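Local coordinates for putative lipid-transfer protein DIR1 (Arabidopsis thaliana, PDB 2RKN) that binds lysophospholipid and zinc and is a putative lipid transfer protein required for long-distance signalling in systemic acquired resistance, at residues A[33-38]-A[67-72]. Residues are numbered along the deposited sequence; the frame is centred on the assembly and turned at random.
Sequences TALQHA and KQCGLA. With ZN (zinc ion), chain C.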
loop_
_atom_site.group_PDB
_atom_site.type_symbol
_atom_site.label_atom_id
_atom_site.label_comp_id
_atom_site.label_asym_id
_atom_site.label_seq_id
_atom_site.Cartn_x
_atom_site.Cartn_y
_atom_site.Cartn_z
ATOM N N THR A 33 9.994 2.165 3.281
ATOM C CA THR A 33 10.389 3.449 3.832
ATOM C C THR A 33 9.302 4.523 3.622
ATOM O O THR A 33 9.028 5.346 4.472
ATOM C CB THR A 33 11.701 3.897 3.197
ATOM O OG1 THR A 33 12.731 2.951 3.580
ATOM C CG2 THR A 33 12.033 5.310 3.652
ATOM N N ALA A 34 8.673 4.497 2.437
ATOM C CA ALA A 34 7.620 5.452 2.131
ATOM C C ALA A 34 6.453 5.236 3.087
ATOM O O ALA A 34 5.847 6.179 3.553
ATOM C CB ALA A 34 7.146 5.224 0.683
ATOM N N LEU A 35 6.139 3.959 3.378
ATOM C CA LEU A 35 4.995 3.687 4.248
ATOM C C LEU A 35 5.194 4.247 5.677
ATOM O O LEU A 35 4.197 4.463 6.402
ATOM C CB LEU A 35 4.781 2.139 4.391
ATOM C CG LEU A 35 4.071 1.584 3.180
ATOM C CD1 LEU A 35 3.825 0.079 3.548
ATOM C CD2 LEU A 35 2.755 2.229 2.820
ATOM N N GLN A 36 6.462 4.525 6.067
ATOM C CA GLN A 36 6.738 5.168 7.360
ATOM C C GLN A 36 6.127 6.588 7.467
ATOM O O GLN A 36 6.015 7.110 8.582
ATOM C CB GLN A 36 8.254 5.196 7.659
ATOM C CG GLN A 36 8.837 3.795 7.675
ATOM C CD GLN A 36 10.351 3.738 7.907
ATOM O OE1 GLN A 36 10.953 4.702 8.342
ATOM N NE2 GLN A 36 10.956 2.547 7.677
ATOM N N HIS A 37 5.788 7.229 6.315
ATOM C CA HIS A 37 5.115 8.525 6.368
ATOM C C HIS A 37 3.733 8.490 5.708
ATOM O O HIS A 37 3.165 9.560 5.330
ATOM C CB HIS A 37 5.991 9.688 5.856
ATOM C CG HIS A 37 6.506 9.508 4.459
ATOM N ND1 HIS A 37 7.796 9.097 4.179
ATOM C CD2 HIS A 37 5.911 9.723 3.261
ATOM C CE1 HIS A 37 7.963 9.057 2.868
ATOM N NE2 HIS A 37 6.835 9.425 2.291
ATOM N N ALA A 38 3.160 7.288 5.590
ATOM C CA ALA A 38 1.811 7.151 5.052
ATOM C C ALA A 38 0.749 7.204 6.141
ATOM O O ALA A 38 1.021 6.900 7.314
ATOM C CB ALA A 38 1.674 5.854 4.222
ATOM N N LYS A 67 2.790 -4.683 8.375
ATOM C CA LYS A 67 3.414 -5.770 9.143
ATOM C C LYS A 67 4.556 -6.360 8.353
ATOM O O LYS A 67 5.624 -6.529 8.894
ATOM C CB LYS A 67 2.404 -6.895 9.583
ATOM C CG LYS A 67 2.965 -8.094 10.427
ATOM C CD LYS A 67 1.993 -9.321 10.388
ATOM C CE LYS A 67 2.464 -10.514 11.197
ATOM N NZ LYS A 67 1.803 -10.449 12.564
ATOM N N GLN A 68 4.368 -6.560 7.038
ATOM C CA GLN A 68 5.478 -7.129 6.213
ATOM C C GLN A 68 6.701 -6.248 6.248
ATOM O O GLN A 68 7.820 -6.730 6.230
ATOM C CB GLN A 68 5.089 -7.311 4.742
ATOM C CG GLN A 68 4.422 -8.595 4.439
ATOM C CD GLN A 68 4.686 -8.978 2.972
ATOM O OE1 GLN A 68 3.955 -8.591 2.067
ATOM N NE2 GLN A 68 5.807 -9.685 2.752
ATOM N N CYS A 69 6.479 -4.957 6.369
ATOM C CA CYS A 69 7.539 -3.975 6.395
ATOM C C CYS A 69 8.126 -3.773 7.785
ATOM O O CYS A 69 9.048 -2.978 7.944
ATOM C CB CYS A 69 7.023 -2.658 5.807
ATOM S SG CYS A 69 6.868 -2.587 3.984
ATOM N N GLY A 70 7.601 -4.489 8.773
ATOM C CA GLY A 70 8.170 -4.394 10.114
ATOM C C GLY A 70 7.739 -3.130 10.835
ATOM O O GLY A 70 8.350 -2.733 11.842
ATOM N N LEU A 71 6.680 -2.494 10.345
ATOM C CA LEU A 71 6.151 -1.348 11.016
ATOM C C LEU A 71 5.446 -1.882 12.258
ATOM O O LEU A 71 5.082 -3.073 12.294
ATOM C CB LEU A 71 5.254 -0.520 10.080
ATOM C CG LEU A 71 6.128 0.021 8.927
ATOM C CD1 LEU A 71 5.348 0.750 7.803
ATOM C CD2 LEU A 71 7.194 0.948 9.482
ATOM N N ALA A 72 5.291 -1.022 13.273
ATOM C CA ALA A 72 4.695 -1.423 14.571
ATOM C C ALA A 72 3.203 -1.217 14.510
ATOM O O ALA A 72 2.432 -1.950 15.139
ATOM C CB ALA A 72 5.300 -0.636 15.742
HETATM ZN ZN ZN C . 8.650 9.170 0.974
HETATM O O HOH W 1 10.006 -0.078 7.491
HETATM O O HOH W 2 10.129 7.718 1.206
#
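Leu71 reaches across to two neighbouring residues with its two methyl branches. CD1 packs 3.7 Å from CB of Leu35. CD2 lies 3.8 Å from CG of Gln36, where the two side chains cross at about a right angle. Cys69 adds a looser apolar contact, its SG 4.1 Å from CD1 of Leu35.

Leu35 also touches Met7 and a bound lysophospholipid, while Leu71 also rests on Phe40 of helix 40-44. Gln36 is extended beyond CG (chi2 178°), which carries its amide past Leu71. There NE2 gives a hydrogen bond of 2.8 Å to a water. The same water donates to the carbonyl O of Cys69, 3.1 Å from it, and so bridges the two segments.

A type I beta turn runs from Leu35 to Ala38, with Ala38 N bonded to Leu35 O. Helix 59-68 is followed by a Schellman motif, with Gly70 at positive phi (78°). The chain then brings Leu71 back toward helix 29-35. A disulfide from Cys69 to Cys32 ties the same two regions covalently, as part of the prolamin-type, disulfide-braced helical fold of lipid transfer proteins.

His37 lies in the turn but binds zinc rather than the second segment. Glu11 and a water are further ligands of the metal. His37 was modelled in two conformers, and the exact placement of its ring against the zinc is doubtful.

Across the interface, direct contact is thus apolar, and the polar link passes through one water held by the Gln36 amide and the Cys69 carbonyl. Close by, the disulfide between Cys69 and Cys32 covalently limits how far the two regions can separate.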